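PDB 4GEW: 5'-tyrosyl-DNA phosphodiesterase from Caenorhabditis elegans, which belongs to the endonuclease/exonuclease/phosphatase family, with a DNase I-like fold of two packed beta sheets and an additional UBA-like domain. Local coordinates for residues Pro151-Leu156 / Leu265-Gly270; Leu173-Tyr178 / Met194-Lys199; Cys183-Ala188 / Gly209-Leu214. One frame throughout, in Å; residues are numbered along the deposited sequence.

All three contacts join the two beta sheets of the DNase I-like fold. Each first segment lies on the six-stranded sheet: 151-156 on strand 153-159, 173-178 on edge strand 174-178, 183-188 on strand 186-192. Each second segment lies on the other sheet, on strands 265-269, 195-204 and 213-221. Along the chain, interactions 2 and 3 are nested inside the loop closed by interaction 1, and their segments alternate. The centre of interaction 1 is about 12 Å from that of interaction 2 and 17 Å from that of interaction 3. The latter two are about 19 Å apart. The sheets are thus joined in the buried core and at two more peripheral points.

Interaction 1. Residues Pro151-Leu156 / Leu265-Gly270; sequences PDILFL and LVFFGG
I153 and F155 meet F267 and the glycines after it in a buried packing contact between the two beta sheets. Strand 153-156 belongs to one sheet and strand 265-269 to the other. Their axes approach to 9.7 Å and cross at -24°, running in roughly the same direction. No hydrogen bond links the segments; the contact is van der Waals packing.

F155 reaches furthest across. Its CG is anti to the carbonyl carbon (chi1 -72°), and the ring meets the opposite backbone with its edge. F155 CZ is 4.0 Å from F267 O, which lies in the ring plane. F155 CE2 is 4.1 Å from G269 N, and F155 CD2 is 4.5 Å from G270 N. The ring edge therefore follows the main chain from F267 to G270. At the backbone angles of G270 a CB would press on the carbonyl oxygen of G269. The chain turns a corner at G270.

I153 makes the lighter contact. The end of its longer branch, CD1, comes to 4.4 Å from F267 CE1 and meets that ring obliquely. The F267 ring also meets that of F360, their planes turned by about 50°.

Neighbouring strands widen the packing. I153 also touches L228, and F155 touches N230, both of strand 224-232, which pairs with 265-269. On the far side of its own strand, F268 packs against helix 240-260.

Residues F267 and F268 thus face opposite ways, one into the space between the sheets and one onto the helix. Aromatic and aliphatic side chains packed between two sheets, face to face, with helices on the outside, are the core of the four-layered alpha/beta sandwich of DNase I-like proteins.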
loop_
_atom_site.group_PDB
_atom_site.type_symbol
_atom_site.label_atom_id
_atom_site.label_comp_id
_atom_site.label_asym_id
_atom_site.label_seq_id
_atom_site.Cartn_x
_atom_site.Cartn_y
_atom_site.Cartn_z
ATOM N N PRO A 151 29.780 7.406 -8.952
ATOM C CA PRO A 151 28.338 7.298 -8.713
ATOM C C PRO A 151 27.986 7.623 -7.263
ATOM O O PRO A 151 28.835 7.487 -6.379
ATOM C CB PRO A 151 28.054 5.822 -8.990
ATOM C CG PRO A 151 29.339 5.124 -8.633
ATOM C CD PRO A 151 30.442 6.084 -8.982
ATOM N N ASP A 152 26.745 8.041 -7.026
ATOM C CA ASP A 152 26.254 8.246 -5.670
ATOM C C ASP A 152 26.003 6.910 -4.981
ATOM O O ASP A 152 26.167 6.780 -3.766
ATOM C CB ASP A 152 24.968 9.071 -5.701
ATOM C CG ASP A 152 25.126 10.345 -6.496
ATOM O OD1 ASP A 152 26.165 11.014 -6.325
ATOM O OD2 ASP A 152 24.232 10.665 -7.308
ATOM N N ILE A 153 25.602 5.919 -5.773
ATOM C CA ILE A 153 25.243 4.602 -5.268
ATOM C C ILE A 153 25.837 3.515 -6.165
ATOM O O ILE A 153 25.721 3.570 -7.392
ATOM C CB ILE A 153 23.712 4.430 -5.231
ATOM C CG1 ILE A 153 23.073 5.454 -4.286
ATOM C CG2 ILE A 153 23.336 3.013 -4.830
ATOM C CD1 ILE A 153 21.591 5.690 -4.563
ATOM N N LEU A 154 26.468 2.526 -5.546
ATOM C CA LEU A 154 27.122 1.455 -6.289
ATOM C C LEU A 154 26.728 0.080 -5.757
ATOM O O LEU A 154 26.834 -0.184 -4.557
ATOM C CB LEU A 154 28.640 1.628 -6.229
ATOM C CG LEU A 154 29.496 0.482 -6.769
ATOM C CD1 LEU A 154 29.330 0.328 -8.275
ATOM C CD2 LEU A 154 30.963 0.692 -6.395
ATOM N N PHE A 155 26.252 -0.775 -6.660
ATOM C CA PHE A 155 25.939 -2.170 -6.358
ATOM C C PHE A 155 27.068 -3.033 -6.889
ATOM O O PHE A 155 27.408 -2.941 -8.071
ATOM C CB PHE A 155 24.657 -2.619 -7.075
ATOM C CG PHE A 155 23.385 -2.031 -6.519
ATOM C CD1 PHE A 155 23.403 -1.162 -5.440
ATOM C CD2 PHE A 155 22.161 -2.368 -7.081
ATOM C CE1 PHE A 155 22.222 -0.635 -4.935
ATOM C CE2 PHE A 155 20.978 -1.847 -6.581
ATOM C CZ PHE A 155 21.009 -0.978 -5.509
ATOM N N LEU A 156 27.636 -3.883 -6.038
ATOM C CA LEU A 156 28.634 -4.852 -6.490
ATOM C C LEU A 156 28.149 -6.280 -6.285
ATOM O O LEU A 156 27.495 -6.577 -5.284
ATOM C CB LEU A 156 29.944 -4.666 -5.732
ATOM C CG LEU A 156 30.675 -3.342 -5.901
ATOM C CD1 LEU A 156 31.933 -3.353 -5.050
ATOM C CD2 LEU A 156 31.011 -3.094 -7.373
ATOM N N LEU A 265 12.210 6.901 -3.251
ATOM C CA LEU A 265 12.968 6.372 -4.375
ATOM C C LEU A 265 13.324 4.922 -4.088
ATOM O O LEU A 265 13.887 4.612 -3.037
ATOM C CB LEU A 265 14.256 7.168 -4.570
ATOM C CG LEU A 265 14.319 8.119 -5.763
ATOM C CD1 LEU A 265 15.669 8.821 -5.818
ATOM C CD2 LEU A 265 14.055 7.358 -7.051
ATOM N N VAL A 266 13.000 4.031 -5.018
ATOM C CA VAL A 266 13.361 2.627 -4.872
ATOM C C VAL A 266 14.229 2.195 -6.042
ATOM O O VAL A 266 13.865 2.408 -7.195
ATOM C CB VAL A 266 12.118 1.722 -4.812
ATOM C CG1 VAL A 266 12.516 0.316 -4.367
ATOM C CG2 VAL A 266 11.079 2.309 -3.863
ATOM N N PHE A 267 15.383 1.606 -5.745
ATOM C CA PHE A 267 16.251 1.061 -6.786
ATOM C C PHE A 267 16.484 -0.424 -6.554
ATOM O O PHE A 267 17.019 -0.823 -5.516
ATOM C CB PHE A 267 17.599 1.784 -6.825
ATOM C CG PHE A 267 17.508 3.228 -7.231
ATOM C CD1 PHE A 267 17.770 4.240 -6.314
ATOM C CD2 PHE A 267 17.172 3.576 -8.532
ATOM C CE1 PHE A 267 17.695 5.577 -6.687
ATOM C CE2 PHE A 267 17.089 4.911 -8.914
ATOM C CZ PHE A 267 17.354 5.917 -7.992
ATOM N N PHE A 268 16.077 -1.239 -7.520
ATOM C CA PHE A 268 16.303 -2.677 -7.456
ATOM C C PHE A 268 17.056 -3.175 -8.687
ATOM O O PHE A 268 16.713 -2.830 -9.823
ATOM C CB PHE A 268 14.981 -3.438 -7.326
ATOM C CG PHE A 268 15.100 -4.907 -7.648
ATOM C CD1 PHE A 268 15.828 -5.754 -6.826
ATOM C CD2 PHE A 268 14.491 -5.436 -8.774
ATOM C CE1 PHE A 268 15.948 -7.102 -7.121
ATOM C CE2 PHE A 268 14.604 -6.786 -9.075
ATOM C CZ PHE A 268 15.332 -7.619 -8.248
ATOM N N GLY A 269 18.083 -3.984 -8.459
ATOM C CA GLY A 269 18.807 -4.587 -9.560
ATOM C C GLY A 269 20.035 -5.370 -9.154
ATOM O O GLY A 269 20.139 -5.860 -8.026
ATOM N N GLY A 270 20.970 -5.479 -10.092
ATOM C CA GLY A 270 22.203 -6.214 -9.893
ATOM C C GLY A 270 22.421 -7.163 -11.056
ATOM O O GLY A 270 21.959 -6.903 -12.171
#

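Interaction 2. Residues Leu173-Tyr178 / Met194-Lys199; sequences LYKIYY and MFDVEK
K175 and Y177 of strand 174-178 extend across to F195 and V197 of strand 195-204, in the opposite sheet. The one hydrogen bond between the segments runs from K175 NZ to the backbone oxygen F195 O, at 2.9 Å. The C=O...donor angle is 140°, and the amine is tilted 31° from the carbonyl plane. With the K175 chain stretched out beyond CG, the amine spans the gap to this carbonyl. D196 OD1 is 4.4 Å from K175 NZ. The opposite charges may still attract.

Y177 and V197 approach from opposite directions. Y177 OH sits 3.3 Å from V197 CG2, and Y177 CZ is 3.8 Å from the same methyl, which meets the ring obliquely.

The main chains are paired within their own sheets: K175 and Y177 bond to V191 and I189, and D196 to S220. The main chains of E198 and K199 both pair with E218, which makes a classic beta bulge. Y177 O receives a bond from Q215 NE2.

The amine, probably charged, gives one proton to a main-chain oxygen, and the D196 carboxylate stands too far off for a salt bridge. The Y177 contact is van der Waals packing of its hydroxyl and ring against a valine methyl.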
loop_
_atom_site.group_PDB
_atom_site.type_symbol
_atom_site.label_atom_id
_atom_site.label_comp_id
_atom_site.label_asym_id
_atom_site.label_seq_id
_atom_site.Cartn_x
_atom_site.Cartn_y
_atom_site.Cartn_z
ATOM N N LEU A 173 35.436 7.446 0.485
ATOM C CA LEU A 173 34.414 8.109 -0.318
ATOM C C LEU A 173 33.029 7.525 -0.072
ATOM O O LEU A 173 32.021 8.219 -0.221
ATOM C CB LEU A 173 34.744 7.972 -1.803
ATOM C CG LEU A 173 36.047 8.605 -2.283
ATOM C CD1 LEU A 173 36.416 8.056 -3.649
ATOM C CD2 LEU A 173 35.899 10.116 -2.329
ATOM N N TYR A 174 32.979 6.247 0.291
ATOM C CA TYR A 174 31.707 5.543 0.429
ATOM C C TYR A 174 31.513 4.895 1.798
ATOM O O TYR A 174 32.476 4.607 2.503
ATOM C CB TYR A 174 31.573 4.475 -0.661
ATOM C CG TYR A 174 31.490 5.041 -2.059
ATOM C CD1 TYR A 174 30.268 5.409 -2.606
ATOM C CD2 TYR A 174 32.633 5.214 -2.830
ATOM C CE1 TYR A 174 30.183 5.937 -3.883
ATOM C CE2 TYR A 174 32.562 5.738 -4.108
ATOM C CZ TYR A 174 31.333 6.099 -4.630
ATOM O OH TYR A 174 31.250 6.624 -5.899
ATOM N N LYS A 175 30.251 4.702 2.171
ATOM C CA LYS A 175 29.889 3.801 3.253
ATOM C C LYS A 175 29.678 2.441 2.600
ATOM O O LYS A 175 28.943 2.332 1.620
ATOM C CB LYS A 175 28.594 4.249 3.926
ATOM C CG LYS A 175 28.653 5.609 4.616
ATOM C CD LYS A 175 27.272 5.981 5.141
ATOM C CE LYS A 175 27.282 7.279 5.915
ATOM N NZ LYS A 175 25.973 7.501 6.592
ATOM N N ILE A 176 30.322 1.410 3.136
ATOM C CA ILE A 176 30.332 0.100 2.495
ATOM C C ILE A 176 29.571 -0.950 3.303
ATOM O O ILE A 176 29.812 -1.133 4.494
ATOM C CB ILE A 176 31.770 -0.387 2.249
ATOM C CG1 ILE A 176 32.561 0.679 1.487
ATOM C CG2 ILE A 176 31.768 -1.715 1.494
ATOM C CD1 ILE A 176 33.959 0.246 1.116
ATOM N N TYR A 177 28.651 -1.639 2.639
ATOM C CA TYR A 177 27.836 -2.648 3.297
ATOM C C TYR A 177 27.931 -3.963 2.535
ATOM O O TYR A 177 27.530 -4.053 1.373
ATOM C CB TYR A 177 26.381 -2.179 3.407
ATOM C CG TYR A 177 26.223 -0.950 4.274
ATOM C CD1 TYR A 177 25.872 -1.060 5.616
ATOM C CD2 TYR A 177 26.448 0.326 3.755
ATOM C CE1 TYR A 177 25.736 0.066 6.412
ATOM C CE2 TYR A 177 26.316 1.451 4.543
ATOM C CZ TYR A 177 25.963 1.318 5.866
ATOM O OH TYR A 177 25.835 2.444 6.643
ATOM N N TYR A 178 28.490 -4.971 3.198
ATOM C CA TYR A 178 28.653 -6.293 2.610
ATOM C C TYR A 178 27.491 -7.186 3.023
ATOM O O TYR A 178 27.108 -7.220 4.191
ATOM C CB TYR A 178 29.977 -6.913 3.062
ATOM C CG TYR A 178 31.199 -6.131 2.632
ATOM C CD1 TYR A 178 31.484 -5.939 1.287
ATOM C CD2 TYR A 178 32.073 -5.593 3.571
ATOM C CE1 TYR A 178 32.599 -5.232 0.884
ATOM C CE2 TYR A 178 33.193 -4.883 3.179
ATOM C CZ TYR A 178 33.452 -4.709 1.834
ATOM O OH TYR A 178 34.563 -4.002 1.431
ATOM N N MET A 194 26.894 11.303 2.101
ATOM C CA MET A 194 25.703 12.112 2.369
ATOM C C MET A 194 24.481 11.234 2.626
ATOM O O MET A 194 23.462 11.703 3.131
ATOM C CB MET A 194 25.397 13.018 1.179
ATOM C CG MET A 194 24.823 12.257 -0.008
ATOM S SD MET A 194 24.322 13.312 -1.378
ATOM C CE MET A 194 23.958 12.069 -2.613
ATOM N N PHE A 195 24.586 9.962 2.260
ATOM C CA PHE A 195 23.476 9.028 2.354
ATOM C C PHE A 195 23.341 8.516 3.788
ATOM O O PHE A 195 24.183 7.751 4.261
ATOM C CB PHE A 195 23.727 7.863 1.392
ATOM C CG PHE A 195 22.552 6.935 1.209
ATOM C CD1 PHE A 195 21.761 7.018 0.072
ATOM C CD2 PHE A 195 22.258 5.964 2.152
ATOM C CE1 PHE A 195 20.688 6.160 -0.113
ATOM C CE2 PHE A 195 21.182 5.102 1.974
ATOM C CZ PHE A 195 20.397 5.201 0.840
ATOM N N ASP A 196 22.285 8.936 4.477
ATOM C CA ASP A 196 21.997 8.429 5.817
ATOM C C ASP A 196 21.403 7.031 5.763
ATOM O O ASP A 196 20.430 6.803 5.057
ATOM C CB ASP A 196 21.039 9.367 6.547
ATOM C CG ASP A 196 21.746 10.551 7.149
ATOM O OD1 ASP A 196 22.805 10.340 7.778
ATOM O OD2 ASP A 196 21.257 11.690 6.984
ATOM N N VAL A 197 21.980 6.098 6.510
ATOM C CA VAL A 197 21.495 4.718 6.503
ATOM C C VAL A 197 20.719 4.393 7.776
ATOM O O VAL A 197 21.198 4.642 8.879
ATOM C CB VAL A 197 22.652 3.709 6.331
ATOM C CG1 VAL A 197 22.124 2.286 6.371
ATOM C CG2 VAL A 197 23.400 3.965 5.026
ATOM N N GLU A 198 19.516 3.847 7.618
ATOM C CA GLU A 198 18.685 3.483 8.762
ATOM C C GLU A 198 18.682 1.977 9.012
ATOM O O GLU A 198 18.712 1.534 10.157
ATOM C CB GLU A 198 17.250 3.972 8.565
ATOM C CG GLU A 198 17.138 5.464 8.294
ATOM C CD GLU A 198 17.823 6.301 9.359
ATOM O OE1 GLU A 198 17.746 5.933 10.555
ATOM O OE2 GLU A 198 18.443 7.328 8.999
ATOM N N LYS A 199 18.641 1.193 7.938
ATOM C CA LYS A 199 18.545 -0.258 8.053
ATOM C C LYS A 199 19.327 -0.986 6.966
ATOM O O LYS A 199 19.321 -0.582 5.805
ATOM C CB LYS A 199 17.088 -0.708 7.997
ATOM C CG LYS A 199 16.288 -0.454 9.254
ATOM C CD LYS A 199 14.876 -0.993 9.095
ATOM C CE LYS A 199 14.904 -2.461 8.684
ATOM N NZ LYS A 199 13.589 -2.942 8.173
#

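Interaction 3. Residues Cys183-Ala188 / Gly209-Leu214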
loop_
_atom_site.group_PDB
_atom_site.type_symbol
_atom_site.label_atom_id
_atom_site.label_comp_id
_atom_site.label_asym_id
_atom_site.label_seq_id
_atom_site.Cartn_x
_atom_site.Cartn_y
_atom_site.Cartn_z
ATOM N N CYS A 183 31.530 -15.660 3.473
ATOM C CA CYS A 183 31.081 -16.551 2.418
ATOM C C CYS A 183 32.115 -16.562 1.298
ATOM O O CYS A 183 32.917 -15.632 1.186
ATOM C CB CYS A 183 29.730 -16.078 1.878
ATOM S SG CYS A 183 28.872 -17.265 0.833
ATOM N N GLN A 184 32.098 -17.613 0.480
ATOM C CA GLN A 184 32.977 -17.696 -0.680
ATOM C C GLN A 184 32.862 -16.444 -1.544
ATOM O O GLN A 184 33.869 -15.881 -1.964
ATOM C CB GLN A 184 32.662 -18.940 -1.510
ATOM C CG GLN A 184 33.537 -19.085 -2.740
ATOM C CD GLN A 184 33.208 -20.321 -3.550
ATOM O OE1 GLN A 184 32.042 -20.684 -3.710
ATOM N NE2 GLN A 184 34.241 -20.981 -4.061
ATOM N N TYR A 185 31.632 -16.008 -1.800
ATOM C CA TYR A 185 31.397 -14.727 -2.468
ATOM C C TYR A 185 30.072 -14.096 -2.061
ATOM O O TYR A 185 29.157 -14.782 -1.610
ATOM C CB TYR A 185 31.505 -14.846 -3.993
ATOM C CG TYR A 185 30.504 -15.768 -4.658
ATOM C CD1 TYR A 185 29.409 -15.254 -5.354
ATOM C CD2 TYR A 185 30.662 -17.147 -4.614
ATOM C CE1 TYR A 185 28.498 -16.092 -5.977
ATOM C CE2 TYR A 185 29.755 -17.993 -5.233
ATOM C CZ TYR A 185 28.676 -17.459 -5.913
ATOM O OH TYR A 185 27.774 -18.296 -6.532
ATOM N N TYR A 186 29.980 -12.780 -2.215
ATOM C CA TYR A 186 28.838 -12.033 -1.707
ATOM C C TYR A 186 28.658 -10.720 -2.467
ATOM O O TYR A 186 29.390 -10.439 -3.412
ATOM C CB TYR A 186 29.023 -11.768 -0.212
ATOM C CG TYR A 186 30.414 -11.289 0.135
ATOM C CD1 TYR A 186 30.717 -9.932 0.160
ATOM C CD2 TYR A 186 31.428 -12.195 0.423
ATOM C CE1 TYR A 186 31.990 -9.493 0.463
ATOM C CE2 TYR A 186 32.702 -11.765 0.730
ATOM C CZ TYR A 186 32.978 -10.414 0.751
ATOM O OH TYR A 186 34.248 -9.986 1.057
ATOM N N THR A 187 27.679 -9.922 -2.053
ATOM C CA THR A 187 27.391 -8.661 -2.731
ATOM C C THR A 187 27.694 -7.476 -1.821
ATOM O O THR A 187 27.837 -7.631 -0.603
ATOM C CB THR A 187 25.915 -8.576 -3.203
ATOM O OG1 THR A 187 25.041 -8.534 -2.067
ATOM C CG2 THR A 187 25.550 -9.780 -4.080
ATOM N N ALA A 188 27.805 -6.294 -2.418
ATOM C CA ALA A 188 28.012 -5.085 -1.636
ATOM C C ALA A 188 27.152 -3.933 -2.129
ATOM O O ALA A 188 26.795 -3.852 -3.312
ATOM C CB ALA A 188 29.486 -4.684 -1.634
ATOM N N GLY A 209 21.273 -22.633 -4.344
ATOM C CA GLY A 209 22.418 -23.478 -4.064
ATOM C C GLY A 209 23.705 -22.708 -4.301
ATOM O O GLY A 209 24.780 -23.297 -4.386
ATOM N N MET A 210 23.593 -21.385 -4.407
ATOM C CA MET A 210 24.738 -20.533 -4.730
ATOM C C MET A 210 24.892 -19.351 -3.774
ATOM O O MET A 210 25.499 -18.340 -4.132
ATOM C CB MET A 210 24.626 -20.012 -6.166
ATOM C CG MET A 210 24.569 -21.104 -7.219
ATOM S SD MET A 210 24.364 -20.441 -8.884
ATOM C CE MET A 210 23.988 -21.951 -9.776
ATOM N N TYR A 211 24.334 -19.484 -2.572
ATOM C CA TYR A 211 24.439 -18.466 -1.519
ATOM C C TYR A 211 23.838 -17.115 -1.900
ATOM O O TYR A 211 24.223 -16.085 -1.345
ATOM C CB TYR A 211 25.898 -18.251 -1.094
ATOM C CG TYR A 211 26.726 -19.509 -0.944
ATOM C CD1 TYR A 211 26.537 -20.369 0.134
ATOM C CD2 TYR A 211 27.717 -19.822 -1.866
ATOM C CE1 TYR A 211 27.306 -21.515 0.280
ATOM C CE2 TYR A 211 28.490 -20.966 -1.730
ATOM C CZ TYR A 211 28.278 -21.808 -0.657
ATOM O OH TYR A 211 29.045 -22.942 -0.523
ATOM N N ARG A 212 22.894 -17.104 -2.832
ATOM C CA ARG A 212 22.349 -15.832 -3.300
ATOM C C ARG A 212 21.397 -15.204 -2.284
ATOM O O ARG A 212 20.709 -15.905 -1.538
ATOM C CB ARG A 212 21.699 -15.992 -4.674
ATOM C CG ARG A 212 22.628 -16.692 -5.669
ATOM C CD ARG A 212 23.977 -15.971 -5.742
ATOM N NE ARG A 212 24.926 -16.684 -6.584
ATOM C CZ ARG A 212 24.903 -16.656 -7.911
ATOM N NH1 ARG A 212 23.974 -15.941 -8.539
ATOM N NH2 ARG A 212 25.799 -17.346 -8.606
ATOM N N THR A 213 21.389 -13.874 -2.247
ATOM C CA THR A 213 20.633 -13.133 -1.250
ATOM C C THR A 213 19.970 -11.909 -1.857
ATOM O O THR A 213 20.265 -11.520 -2.983
ATOM C CB THR A 213 21.540 -12.622 -0.101
ATOM O OG1 THR A 213 22.500 -11.690 -0.620
ATOM C CG2 THR A 213 22.264 -13.772 0.599
ATOM N N LEU A 214 19.070 -11.304 -1.094
ATOM C CA LEU A 214 18.562 -9.983 -1.411
ATOM C C LEU A 214 19.090 -9.042 -0.336
ATOM O O LEU A 214 18.783 -9.199 0.848
ATOM C CB LEU A 214 17.032 -9.967 -1.443
ATOM C CG LEU A 214 16.371 -8.610 -1.721
ATOM C CD1 LEU A 214 16.870 -7.997 -3.035
ATOM C CD2 LEU A 214 14.856 -8.752 -1.745
HETATM O O HOH W 1 26.938 -15.836 -3.189
HETATM O O HOH W 2 22.623 -9.739 -2.542
#
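C183 lays its sulfur over one face of the Y211 ring, with SG 4.0 Å from the ring centroid and 28° off the ring normal. The nearest ring atom to SG is Y211 CG at 3.6 Å. Y185 comes to the edge of the same ring, CE2 being 4.3 Å from Y211 CD2.

The hydroxyl of Y185 is gripped side-on by R212. R212 NH2 donates to Y185 OH at 3.0 Å with an N-H...O angle of 153°, and R212 NE to the same oxygen at 3.3 Å. Y185 OH lies close to the guanidinium plane, and the tyrosine ring is turned 69° from that plane. R212 is held further by S235 OG at NH2 and by H232 O at NH1.

This contact joins the starts of strands 186-192 and 213-221, one from each sheet of the DNase I-like sandwich. The loops leading into them carry most of the touching atoms.

One water lies within hydrogen-bonding distance of both Y185 O and M210 O, but has more acceptors near it than protons to give. A second water donates to T187 OG1 at 2.7 Å and is 2.7 Å from T213 OG1. T187 OG1 also bonds to Q215 OE1.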